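Local coordinates for periplasmic binding protein (Veillonella parvula, PDB 4LJS) that probably captures a small ligand, perhaps a metal chelate, outside the cytoplasmic membrane and delivers it to an ABC importer, at residues Gln52-Thr57 with Leu110-Lys115; Glu56-Leu61 with Arg163-Asn168; Glu85-Asp88 with Tyr92-Leu95; Ser116-Lys121 with Ala134-Ala139. One frame throughout, in Å; residues are numbered along the deposited sequence.

Interaction 1 (Gln52-Thr57 with Leu110-Lys115); sequences QNSIET and LLVGWK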
loop_
_atom_site.group_PDB
_atom_site.type_symbol
_atom_site.label_atom_id
_atom_site.label_comp_id
_atom_site.label_asym_id
_atom_site.label_seq_id
_atom_site.Cartn_x
_atom_site.Cartn_y
_atom_site.Cartn_z
ATOM N N GLN A 52 6.143 3.834 -2.755
ATOM C CA GLN A 52 5.615 2.783 -3.627
ATOM C C GLN A 52 4.185 2.988 -4.138
ATOM O O GLN A 52 3.937 2.850 -5.339
ATOM C CB GLN A 52 5.723 1.418 -2.933
ATOM C CG GLN A 52 5.524 0.255 -3.879
ATOM C CD GLN A 52 6.597 -0.801 -3.733
ATOM O OE1 GLN A 52 7.295 -0.861 -2.720
ATOM N NE2 GLN A 52 6.738 -1.641 -4.752
ATOM N N ASN A 53 3.249 3.296 -3.243
ATOM C CA ASN A 53 1.859 3.520 -3.662
ATOM C C ASN A 53 1.712 4.625 -4.695
ATOM O O ASN A 53 0.943 4.482 -5.638
ATOM C CB ASN A 53 0.921 3.778 -2.474
ATOM C CG ASN A 53 1.256 5.064 -1.711
ATOM O OD1 ASN A 53 2.403 5.502 -1.674
ATOM N ND2 ASN A 53 0.248 5.654 -1.081
ATOM N N SER A 54 2.456 5.718 -4.528
ATOM C CA SER A 54 2.406 6.817 -5.489
ATOM C C SER A 54 2.895 6.340 -6.855
ATOM O O SER A 54 2.243 6.560 -7.874
ATOM C CB SER A 54 3.267 7.994 -5.021
ATOM O OG SER A 54 3.028 8.301 -3.657
ATOM N N ILE A 55 4.034 5.655 -6.851
ATOM C CA ILE A 55 4.700 5.238 -8.081
ATOM C C ILE A 55 3.922 4.179 -8.842
ATOM O O ILE A 55 3.574 4.383 -10.008
ATOM C CB ILE A 55 6.123 4.728 -7.788
ATOM C CG1 ILE A 55 6.931 5.828 -7.080
ATOM C CG2 ILE A 55 6.812 4.293 -9.083
ATOM C CD1 ILE A 55 8.139 5.320 -6.320
ATOM N N GLU A 56 3.639 3.056 -8.182
ATOM C CA GLU A 56 2.975 1.935 -8.842
ATOM C C GLU A 56 1.517 2.194 -9.226
ATOM O O GLU A 56 1.031 1.628 -10.209
ATOM C CB GLU A 56 3.084 0.646 -8.011
ATOM C CG GLU A 56 4.433 -0.042 -8.140
ATOM C CD GLU A 56 4.416 -1.482 -7.654
ATOM O OE1 GLU A 56 4.242 -2.396 -8.496
ATOM O OE2 GLU A 56 4.585 -1.699 -6.434
ATOM N N THR A 57 0.812 3.023 -8.456
ATOM C CA THR A 57 -0.586 3.319 -8.783
ATOM C C THR A 57 -0.680 4.118 -10.083
ATOM O O THR A 57 -1.508 3.824 -10.944
ATOM C CB THR A 57 -1.324 4.069 -7.644
ATOM O OG1 THR A 57 -1.256 3.297 -6.431
ATOM C CG2 THR A 57 -2.794 4.309 -8.010
ATOM N N LEU A 110 2.672 18.153 -10.476
ATOM C CA LEU A 110 1.962 17.406 -9.444
ATOM C C LEU A 110 2.965 16.665 -8.578
ATOM O O LEU A 110 3.885 16.015 -9.093
ATOM C CB LEU A 110 0.957 16.415 -10.054
ATOM C CG LEU A 110 0.337 15.390 -9.088
ATOM C CD1 LEU A 110 -0.535 16.035 -7.998
ATOM C CD2 LEU A 110 -0.452 14.319 -9.834
ATOM N N LEU A 111 2.804 16.786 -7.266
ATOM C CA LEU A 111 3.582 15.978 -6.330
ATOM C C LEU A 111 2.628 15.068 -5.566
ATOM O O LEU A 111 1.617 15.528 -5.027
ATOM C CB LEU A 111 4.401 16.844 -5.362
ATOM C CG LEU A 111 5.361 17.859 -6.000
ATOM C CD1 LEU A 111 4.657 19.180 -6.228
ATOM C CD2 LEU A 111 6.619 18.049 -5.158
ATOM N N VAL A 112 2.942 13.777 -5.544
ATOM C CA VAL A 112 2.110 12.802 -4.849
ATOM C C VAL A 112 2.925 12.146 -3.741
ATOM O O VAL A 112 4.010 11.608 -3.980
ATOM C CB VAL A 112 1.592 11.723 -5.813
ATOM C CG1 VAL A 112 0.680 10.740 -5.073
ATOM C CG2 VAL A 112 0.871 12.361 -7.002
ATOM N N GLY A 113 2.419 12.202 -2.518
ATOM C CA GLY A 113 3.151 11.607 -1.417
ATOM C C GLY A 113 2.330 11.366 -0.170
ATOM O O GLY A 113 1.115 11.157 -0.228
ATOM N N TRP A 114 3.018 11.400 0.964
ATOM C CA TRP A 114 2.413 11.157 2.256
ATOM C C TRP A 114 2.326 12.454 3.052
ATOM O O TRP A 114 2.876 13.485 2.645
ATOM C CB TRP A 114 3.230 10.117 3.029
ATOM C CG TRP A 114 3.193 8.751 2.424
ATOM C CD1 TRP A 114 2.649 8.404 1.222
ATOM C CD2 TRP A 114 3.716 7.536 2.995
ATOM N NE1 TRP A 114 2.800 7.057 1.006
ATOM C CE2 TRP A 114 3.449 6.500 2.078
ATOM C CE3 TRP A 114 4.371 7.228 4.194
ATOM C CZ2 TRP A 114 3.823 5.173 2.317
ATOM C CZ3 TRP A 114 4.746 5.914 4.429
ATOM C CH2 TRP A 114 4.470 4.901 3.492
ATOM N N LYS A 115 1.632 12.396 4.186
ATOM C CA LYS A 115 1.500 13.549 5.078
ATOM C C LYS A 115 2.858 14.174 5.409
ATOM O O LYS A 115 3.015 15.394 5.359
ATOM C CB LYS A 115 0.774 13.141 6.366
ATOM C CG LYS A 115 0.882 14.134 7.533
ATOM C CD LYS A 115 0.222 13.552 8.784
ATOM C CE LYS A 115 1.162 13.548 9.982
ATOM N NZ LYS A 115 0.691 12.612 11.053
HETATM O O HOH W 1 0.997 8.727 -2.017
#
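The amide oxygen of N53 accepts from W114 across the contact and, weakly, from S54 N in its own helix. W114 supplies the stronger bond: NE1 stands 3.1 Å from OD1 of N53, with an N-H...O angle of 164°, nearly straight. The indole meets the amide with its edge, and OD1 lies close to the ring plane. The two flat groups are nonetheless steeply turned, their planes 73° apart, and the donor comes in tilted from the carbonyl plane. S54 N can reach OD1 because N53 carries CG between its backbone N and its carbonyl carbon (chi1 64°), which folds the amide back over the start of the helix. Helix 52-60 follows strand 47-50 in the parallel sheet of an α/β lobe, and strand 110-113 is the neighbour of that strand, so this contact sets the first turn of the helix against the end of the next strand. S54 is the residue that faces V112. Its CB lies 3.8 Å from CG1 of V112, an apolar touch, while its OG is bonded to M50 O at the end of strand 47-50. A water bridges the two segments, donating to S54 OG at 2.6 Å and to G113 O at 3.0 Å. Y157 of helix 151-164 packs on both N53 and S54. W114 meets the ring of W51 and comes within about 3 Å of a glycerol, probably from the crystallisation liquor, whose presence is consistent with a pocket at these strand ends.

Interaction 2 (Glu56-Leu61 with Arg163-Asn168); sequences ETIIAL and RIFNRN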
loop_
_atom_site.group_PDB
_atom_site.type_symbol
_atom_site.label_atom_id
_atom_site.label_comp_id
_atom_site.label_asym_id
_atom_site.label_seq_id
_atom_site.Cartn_x
_atom_site.Cartn_y
_atom_site.Cartn_z
ATOM N N GLU A 56 3.639 3.056 -8.182
ATOM C CA GLU A 56 2.975 1.935 -8.842
ATOM C C GLU A 56 1.517 2.194 -9.226
ATOM O O GLU A 56 1.031 1.628 -10.209
ATOM C CB GLU A 56 3.084 0.646 -8.011
ATOM C CG GLU A 56 4.433 -0.042 -8.140
ATOM C CD GLU A 56 4.416 -1.482 -7.654
ATOM O OE1 GLU A 56 4.242 -2.396 -8.496
ATOM O OE2 GLU A 56 4.585 -1.699 -6.434
ATOM N N THR A 57 0.812 3.023 -8.456
ATOM C CA THR A 57 -0.586 3.319 -8.783
ATOM C C THR A 57 -0.680 4.118 -10.083
ATOM O O THR A 57 -1.508 3.824 -10.944
ATOM C CB THR A 57 -1.324 4.069 -7.644
ATOM O OG1 THR A 57 -1.256 3.297 -6.431
ATOM C CG2 THR A 57 -2.794 4.309 -8.010
ATOM N N ILE A 58 0.182 5.120 -10.232
ATOM C CA ILE A 58 0.192 5.908 -11.448
ATOM C C ILE A 58 0.615 5.041 -12.634
ATOM O O ILE A 58 0.049 5.142 -13.724
ATOM C CB ILE A 58 1.084 7.146 -11.317
ATOM C CG1 ILE A 58 0.455 8.140 -10.335
ATOM C CG2 ILE A 58 1.284 7.788 -12.683
ATOM C CD1 ILE A 58 1.435 9.214 -9.816
ATOM N N ILE A 59 1.584 4.159 -12.410
ATOM C CA ILE A 59 1.961 3.206 -13.443
ATOM C C ILE A 59 0.784 2.299 -13.823
ATOM O O ILE A 59 0.518 2.076 -15.009
ATOM C CB ILE A 59 3.180 2.373 -13.026
ATOM C CG1 ILE A 59 4.427 3.275 -12.957
ATOM C CG2 ILE A 59 3.388 1.229 -13.995
ATOM C CD1 ILE A 59 5.695 2.563 -12.491
ATOM N N ALA A 60 0.061 1.808 -12.818
ATOM C CA ALA A 60 -1.058 0.895 -13.054
ATOM C C ALA A 60 -2.180 1.556 -13.848
ATOM O O ALA A 60 -2.952 0.880 -14.517
ATOM C CB ALA A 60 -1.607 0.351 -11.727
ATOM N N LEU A 61 -2.274 2.876 -13.751
ATOM C CA LEU A 61 -3.313 3.623 -14.459
ATOM C C LEU A 61 -2.907 3.905 -15.907
ATOM O O LEU A 61 -3.713 4.375 -16.700
ATOM C CB LEU A 61 -3.614 4.935 -13.730
ATOM C CG LEU A 61 -4.389 4.829 -12.413
ATOM C CD1 LEU A 61 -4.394 6.180 -11.708
ATOM C CD2 LEU A 61 -5.825 4.333 -12.646
ATOM N N ARG A 163 -9.064 10.184 -11.524
ATOM C CA ARG A 163 -9.652 11.444 -11.977
ATOM C C ARG A 163 -8.579 12.449 -12.415
ATOM O O ARG A 163 -8.732 13.137 -13.425
ATOM C CB ARG A 163 -10.536 12.071 -10.894
ATOM C CG ARG A 163 -11.760 11.266 -10.515
ATOM C CD ARG A 163 -12.604 12.020 -9.488
ATOM N NE ARG A 163 -13.187 13.238 -10.051
ATOM C CZ ARG A 163 -13.559 14.296 -9.335
ATOM N NH1 ARG A 163 -13.400 14.298 -8.017
ATOM N NH2 ARG A 163 -14.083 15.358 -9.938
ATOM N N ILE A 164 -7.501 12.536 -11.646
ATOM C CA ILE A 164 -6.417 13.461 -11.959
ATOM C C ILE A 164 -5.792 13.152 -13.327
ATOM O O ILE A 164 -5.507 14.063 -14.101
ATOM C CB ILE A 164 -5.344 13.471 -10.841
ATOM C CG1 ILE A 164 -5.917 14.084 -9.559
ATOM C CG2 ILE A 164 -4.096 14.238 -11.277
ATOM C CD1 ILE A 164 -4.944 14.085 -8.382
ATOM N N PHE A 165 -5.626 11.869 -13.641
ATOM C CA PHE A 165 -4.957 11.469 -14.880
ATOM C C PHE A 165 -5.876 11.105 -16.027
ATOM O O PHE A 165 -5.428 10.519 -17.014
ATOM C CB PHE A 165 -3.992 10.318 -14.607
ATOM C CG PHE A 165 -2.787 10.736 -13.834
ATOM C CD1 PHE A 165 -1.693 11.256 -14.482
ATOM C CD2 PHE A 165 -2.772 10.658 -12.455
ATOM C CE1 PHE A 165 -0.584 11.665 -13.772
ATOM C CE2 PHE A 165 -1.670 11.063 -11.741
ATOM C CZ PHE A 165 -0.575 11.572 -12.398
ATOM N N ASN A 166 -7.151 11.467 -15.898
ATOM C CA ASN A 166 -8.185 11.045 -16.841
ATOM C C ASN A 166 -8.147 9.542 -17.147
ATOM O O ASN A 166 -8.231 9.127 -18.306
ATOM C CB ASN A 166 -8.115 11.854 -18.141
ATOM C CG ASN A 166 -9.394 11.751 -18.950
ATOM O OD1 ASN A 166 -10.486 11.693 -18.387
ATOM N ND2 ASN A 166 -9.264 11.707 -20.270
ATOM N N ARG A 167 -7.996 8.733 -16.102
ATOM C CA ARG A 167 -7.965 7.280 -16.251
ATOM C C ARG A 167 -9.041 6.674 -15.366
ATOM O O ARG A 167 -8.780 5.779 -14.565
ATOM C CB ARG A 167 -6.585 6.717 -15.878
ATOM C CG ARG A 167 -5.462 7.104 -16.842
ATOM C CD ARG A 167 -5.609 6.434 -18.201
ATOM N NE ARG A 167 -4.458 6.708 -19.056
ATOM C CZ ARG A 167 -4.113 5.966 -20.104
ATOM N NH1 ARG A 167 -4.836 4.900 -20.421
ATOM N NH2 ARG A 167 -3.045 6.284 -20.830
ATOM N N ASN A 168 -10.256 7.181 -15.512
ATOM C CA ASN A 168 -11.363 6.758 -14.668
ATOM C C ASN A 168 -11.778 5.327 -14.944
ATOM O O ASN A 168 -12.035 4.562 -14.018
ATOM C CB ASN A 168 -12.546 7.713 -14.838
ATOM C CG ASN A 168 -12.178 9.131 -14.489
ATOM O OD1 ASN A 168 -11.901 9.438 -13.327
ATOM N ND2 ASN A 168 -12.139 10.006 -15.494
#
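I58 and F165 make the close apolar half of this contact, crossing at about a right angle. CG1 of I58 lies 3.9 Å from CE2 of F165, and CD1 of I58 is 4.0 Å from CZ of the same ring; the approach of CG1 is oblique. CG2 of I58 stands above one face of the ring, displaced toward its rim. Both side chains also rest on V47 of strand 47-50, so the pair is buried between the helices and the sheet. The other half is mixed, with L61 buried and R167 partly exposed. L61 and R167 slide past each other in opposite directions, CB to CB at 4.1 Å, and the methyl CD2 of L61 lies 3.8 Å from the backbone O of R167. The arginine chain is bent at its second torsion (chi2 -69°), which curls CG, CD and the guanidinium around L61 O. That oxygen is 3.2 Å from CD of R167 and sits over one face of the guanidinium. Its approach to NE is too poorly angled for a hydrogen bond, though the carbonyl dipole is probably still favourable to the positive group. NH2 forms a salt bridge with E63 and NH1 one with E170, which should restrain the group's rotation. Just after F165 the helix ends: N166, with its positive phi, is the C-prime residue of a Schellman motif that closes helix 151-164, and R167 is directly the N-cap of helix 168-188, so the arrangement is that of a tight helix-to-helix junction packed against the end of helix 52-60.

Interaction 3 (Glu85-Asp88 with Tyr92-Leu95); sequences EAYD and YKDL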
loop_
_atom_site.group_PDB
_atom_site.type_symbol
_atom_site.label_atom_id
_atom_site.label_comp_id
_atom_site.label_asym_id
_atom_site.label_seq_id
_atom_site.Cartn_x
_atom_site.Cartn_y
_atom_site.Cartn_z
ATOM N N GLU A 85 8.857 -2.611 -16.350
ATOM C CA GLU A 85 9.395 -1.923 -17.528
ATOM C C GLU A 85 9.167 -0.415 -17.441
ATOM O O GLU A 85 10.077 0.372 -17.685
ATOM C CB GLU A 85 8.790 -2.472 -18.819
ATOM C CG GLU A 85 9.613 -3.581 -19.463
ATOM C CD GLU A 85 9.267 -3.806 -20.929
ATOM O OE1 GLU A 85 9.879 -4.700 -21.551
ATOM O OE2 GLU A 85 8.388 -3.091 -21.460
ATOM N N ALA A 86 7.948 -0.024 -17.081
ATOM C CA ALA A 86 7.612 1.383 -16.911
ATOM C C ALA A 86 8.426 1.985 -15.769
ATOM O O ALA A 86 8.927 3.102 -15.878
ATOM C CB ALA A 86 6.114 1.544 -16.644
ATOM N N TYR A 87 8.546 1.237 -14.675
ATOM C CA TYR A 87 9.362 1.667 -13.549
ATOM C C TYR A 87 10.780 2.018 -13.978
ATOM O O TYR A 87 11.306 3.069 -13.594
ATOM C CB TYR A 87 9.417 0.597 -12.455
ATOM C CG TYR A 87 10.290 1.025 -11.297
ATOM C CD1 TYR A 87 9.854 1.993 -10.404
ATOM C CD2 TYR A 87 11.558 0.477 -11.109
ATOM C CE1 TYR A 87 10.657 2.407 -9.350
ATOM C CE2 TYR A 87 12.362 0.875 -10.056
ATOM C CZ TYR A 87 11.906 1.842 -9.178
ATOM O OH TYR A 87 12.703 2.250 -8.128
ATOM N N ASP A 88 11.385 1.139 -14.779
ATOM C CA ASP A 88 12.762 1.326 -15.238
ATOM C C ASP A 88 12.962 2.631 -16.007
ATOM O O ASP A 88 14.057 3.184 -16.012
ATOM C CB ASP A 88 13.225 0.147 -16.115
ATOM C CG ASP A 88 13.291 -1.173 -15.350
ATOM O OD1 ASP A 88 13.345 -1.157 -14.103
ATOM O OD2 ASP A 88 13.298 -2.236 -16.005
ATOM N N TYR A 92 14.333 9.843 -12.384
ATOM C CA TYR A 92 14.915 10.010 -11.050
ATOM C C TYR A 92 14.315 9.025 -10.058
ATOM O O TYR A 92 13.111 9.055 -9.808
ATOM C CB TYR A 92 14.690 11.433 -10.523
ATOM C CG TYR A 92 15.340 12.548 -11.320
ATOM C CD1 TYR A 92 16.653 12.941 -11.066
ATOM C CD2 TYR A 92 14.633 13.226 -12.308
ATOM C CE1 TYR A 92 17.257 13.983 -11.796
ATOM C CE2 TYR A 92 15.221 14.264 -13.042
ATOM C CZ TYR A 92 16.531 14.641 -12.779
ATOM O OH TYR A 92 17.103 15.672 -13.500
ATOM N N LYS A 93 15.155 8.174 -9.477
ATOM C CA LYS A 93 14.700 7.170 -8.507
ATOM C C LYS A 93 15.390 7.285 -7.145
ATOM O O LYS A 93 14.827 6.889 -6.130
ATOM C CB LYS A 93 14.964 5.754 -9.032
ATOM C CG LYS A 93 14.132 5.302 -10.216
ATOM C CD LYS A 93 14.720 3.996 -10.758
ATOM C CE LYS A 93 13.998 3.505 -11.997
ATOM N NZ LYS A 93 14.388 4.266 -13.220
ATOM N N ASP A 94 16.623 7.777 -7.135
ATOM C CA ASP A 94 17.451 7.763 -5.930
ATOM C C ASP A 94 16.967 8.759 -4.869
ATOM O O ASP A 94 16.698 9.928 -5.180
ATOM C CB ASP A 94 18.901 8.066 -6.300
ATOM C CG ASP A 94 19.879 7.620 -5.238
ATOM O OD1 ASP A 94 19.889 8.225 -4.144
ATOM O OD2 ASP A 94 20.654 6.676 -5.504
ATOM N N LEU A 95 16.881 8.294 -3.619
ATOM C CA LEU A 95 16.412 9.123 -2.500
ATOM C C LEU A 95 17.278 10.347 -2.223
ATOM O O LEU A 95 16.856 11.253 -1.505
ATOM C CB LEU A 95 16.289 8.300 -1.215
ATOM C CG LEU A 95 15.046 7.414 -1.144
ATOM C CD1 LEU A 95 15.133 6.478 0.060
ATOM C CD2 LEU A 95 13.786 8.282 -1.086
#
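The ring of Y87 receives the K93 side chain over one face. CE of K93 stands 3.6 Å above the ring plane, offset toward the rim, and 4.0 Å from the ring centroid, a CH-pi contact. CD of K93 lies 3.7 Å from OH of Y87, so the lysine chain runs over the ring from OH toward CE2. I73, V79 and I55 also touch the Y87 side chain, I55 of helix 52-60 at CD1 of the ring. K93 runs extended as far as CE and then bends (chi4 77°), which lifts the ammonium away from the ring face, toward the backbone of helix 84-89. NZ is 5.3 Å from the ring centroid, so any cation-pi attraction is weak at most. The bend places the charge among carbonyl oxygens: NZ is hydrogen-bonded to I90 O and makes a weak bond of 3.0 Å to D88 O. In this way the lysine is anchored at the carbonyl end of the helix, where the helix dipole probably favours a positive group. The local topology is a short helix followed by an irregular loop; Y92 makes backbone hydrogen bonds to V68 and G70, attaching this loop to strand 67-71 at the edge of the parallel sheet. K93 reaches back from the loop to the end of helix 84-89. D88 makes its salt bridge through OD2 to R76; its OD1 is 5.6 Å from K93 NZ, not in contact, though the charges may attract weakly. Meanwhile CE of K93 also comes within 3.2 Å of Y87 O, so the methylene end of the lysine lies in the corner between ring and main chain.

Interaction 4 (Ser116-Lys121 with Ala134-Ala139); sequences STFTNK and ANVYIA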
loop_
_atom_site.group_PDB
_atom_site.type_symbol
_atom_site.label_atom_id
_atom_site.label_comp_id
_atom_site.label_asym_id
_atom_site.label_seq_id
_atom_site.Cartn_x
_atom_site.Cartn_y
_atom_site.Cartn_z
ATOM N N SER A 116 3.839 13.333 5.724
ATOM C CA SER A 116 5.170 13.803 6.110
ATOM C C SER A 116 5.986 14.369 4.945
ATOM O O SER A 116 6.991 15.038 5.160
ATOM C CB SER A 116 5.962 12.671 6.768
ATOM O OG SER A 116 6.236 11.650 5.815
ATOM N N THR A 117 5.569 14.092 3.717
ATOM C CA THR A 117 6.325 14.550 2.553
ATOM C C THR A 117 6.256 16.070 2.377
ATOM O O THR A 117 7.197 16.693 1.881
ATOM C CB THR A 117 5.819 13.897 1.248
ATOM O OG1 THR A 117 5.694 12.482 1.423
ATOM C CG2 THR A 117 6.771 14.180 0.093
ATOM N N PHE A 118 5.142 16.665 2.791
ATOM C CA PHE A 118 4.843 18.040 2.409
ATOM C C PHE A 118 4.840 19.032 3.567
ATOM O O PHE A 118 3.849 19.702 3.843
ATOM C CB PHE A 118 3.536 18.071 1.619
ATOM C CG PHE A 118 3.564 17.181 0.409
ATOM C CD1 PHE A 118 4.360 17.509 -0.686
ATOM C CD2 PHE A 118 2.835 16.001 0.378
ATOM C CE1 PHE A 118 4.408 16.685 -1.797
ATOM C CE2 PHE A 118 2.881 15.170 -0.735
ATOM C CZ PHE A 118 3.664 15.517 -1.826
ATOM N N THR A 119 5.975 19.105 4.250
ATOM C CA THR A 119 6.207 20.110 5.269
ATOM C C THR A 119 7.530 20.777 4.931
ATOM O O THR A 119 8.242 20.323 4.030
ATOM C CB THR A 119 6.323 19.478 6.666
ATOM O OG1 THR A 119 7.548 18.733 6.755
ATOM C CG2 THR A 119 5.128 18.563 6.952
ATOM N N ASN A 120 7.879 21.829 5.668
ATOM C CA ASN A 120 9.125 22.549 5.410
ATOM C C ASN A 120 10.364 21.747 5.803
ATOM O O ASN A 120 11.489 22.150 5.530
ATOM C CB ASN A 120 9.117 23.906 6.117
ATOM C CG ASN A 120 9.266 23.783 7.626
ATOM O OD1 ASN A 120 8.963 22.743 8.216
ATOM N ND2 ASN A 120 9.726 24.854 8.257
ATOM N N LYS A 121 10.146 20.612 6.459
ATOM C CA LYS A 121 11.220 19.686 6.765
ATOM C C LYS A 121 11.542 18.825 5.535
ATOM O O LYS A 121 12.565 18.140 5.490
ATOM C CB LYS A 121 10.803 18.788 7.929
ATOM C CG LYS A 121 10.672 19.485 9.293
ATOM C CD LYS A 121 9.932 18.578 10.297
ATOM C CE LYS A 121 10.725 18.333 11.582
ATOM N NZ LYS A 121 10.862 19.547 12.450
ATOM N N ALA A 134 1.687 24.301 -9.204
ATOM C CA ALA A 134 1.680 22.850 -9.126
ATOM C C ALA A 134 0.643 22.414 -8.107
ATOM O O ALA A 134 0.206 23.204 -7.265
ATOM C CB ALA A 134 3.048 22.322 -8.736
ATOM N N ASN A 135 0.249 21.153 -8.195
ATOM C CA ASN A 135 -0.675 20.574 -7.235
ATOM C C ASN A 135 -0.004 19.535 -6.353
ATOM O O ASN A 135 1.056 19.000 -6.697
ATOM C CB ASN A 135 -1.868 19.966 -7.964
ATOM C CG ASN A 135 -2.816 21.018 -8.461
ATOM O OD1 ASN A 135 -3.274 21.855 -7.683
ATOM N ND2 ASN A 135 -3.092 21.015 -9.760
ATOM N N VAL A 136 -0.625 19.264 -5.211
ATOM C CA VAL A 136 -0.138 18.249 -4.276
ATOM C C VAL A 136 -1.287 17.295 -3.940
ATOM O O VAL A 136 -2.409 17.732 -3.685
ATOM C CB VAL A 136 0.391 18.894 -2.978
ATOM C CG1 VAL A 136 0.714 17.832 -1.919
ATOM C CG2 VAL A 136 1.613 19.764 -3.276
ATOM N N TYR A 137 -1.014 15.996 -3.984
ATOM C CA TYR A 137 -1.981 15.009 -3.532
ATOM C C TYR A 137 -1.351 14.135 -2.458
ATOM O O TYR A 137 -0.250 13.618 -2.636
ATOM C CB TYR A 137 -2.510 14.147 -4.684
ATOM C CG TYR A 137 -3.545 13.154 -4.215
ATOM C CD1 TYR A 137 -4.842 13.565 -3.928
ATOM C CD2 TYR A 137 -3.224 11.812 -4.029
ATOM C CE1 TYR A 137 -5.801 12.670 -3.483
ATOM C CE2 TYR A 137 -4.185 10.899 -3.578
ATOM C CZ TYR A 137 -5.469 11.339 -3.307
ATOM O OH TYR A 137 -6.432 10.455 -2.856
ATOM N N ILE A 138 -2.067 13.982 -1.348
ATOM C CA ILE A 138 -1.561 13.284 -0.173
ATOM C C ILE A 138 -2.393 12.027 0.121
ATOM O O ILE A 138 -3.623 12.084 0.141
ATOM C CB ILE A 138 -1.575 14.242 1.041
ATOM C CG1 ILE A 138 -0.564 15.369 0.811
ATOM C CG2 ILE A 138 -1.279 13.499 2.343
ATOM C CD1 ILE A 138 -0.666 16.510 1.805
ATOM N N ALA A 139 -1.727 10.891 0.327
ATOM C CA ALA A 139 -2.431 9.653 0.678
ATOM C C ALA A 139 -3.146 9.789 2.021
ATOM O O ALA A 139 -2.509 10.027 3.049
ATOM C CB ALA A 139 -1.469 8.490 0.728
#
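F118 packs face-on against V136, with I138 placed obliquely beside the ring. The contact belongs to a β-α-β crossover: strand 110-113 leads through a loop and helix 126-130 to strand 135-138, its parallel neighbour and an outermost strand of the sheet. F118 lies in that loop, and the strand side chains of V136 and I138 reach up to it. V136 approaches head-on from the opposite direction, CG1 standing 3.5 Å from the ring centroid and only 6° off the ring normal. This is a well-centred CH-pi contact. All six ring carbons lie within 4 Å of that methyl. The opposite face of the ring is covered at its rim by CB of T117, 3.7 Å above the plane, so the phenyl is sandwiched between its own neighbour in the loop and the strand. V136 brings CG1 there because that methyl is anti to the backbone N (chi1 172°), which carries it over the ring centre. I138 passes F118 in the reverse direction, its CG1 3.5 Å from CD2 of the ring. Between these two residues Y137 is turned away from the loop, its hydroxyl bonded to D160 of helix 151-164, so successive residues of the strand serve the two sides of the sheet. P126 and W129 of helix 126-130 also pack on V136, and F36 touches I138. The main chain of the strand comes near the ring as well: CE2 of F118 lies 4.0 Å from Y137 O, which sits obliquely to the ring.

In the fold
Helix 52-60 joins the first three contacts: interactions 1 and 2 share E56 and T57, with centres 11 Å apart, and interaction 3 packs Y87 against I55, its centre 13 Å from that of interaction 1. I59 also touches A86, linking interactions 2 and 3. Interaction 4 meets interaction 1 through the paired strands 110-113 and 135-138, where L111 N and O bond to N135 and Y137, and through the F118 ring lying against L111 and G113; their centres are 10 Å apart. W114 lies about 3 Å from a glycerol and S116 OG bonds a glycerol, so a pocket may lie near these loops, while interaction 3 lies about 20 Å from interaction 4 between centres.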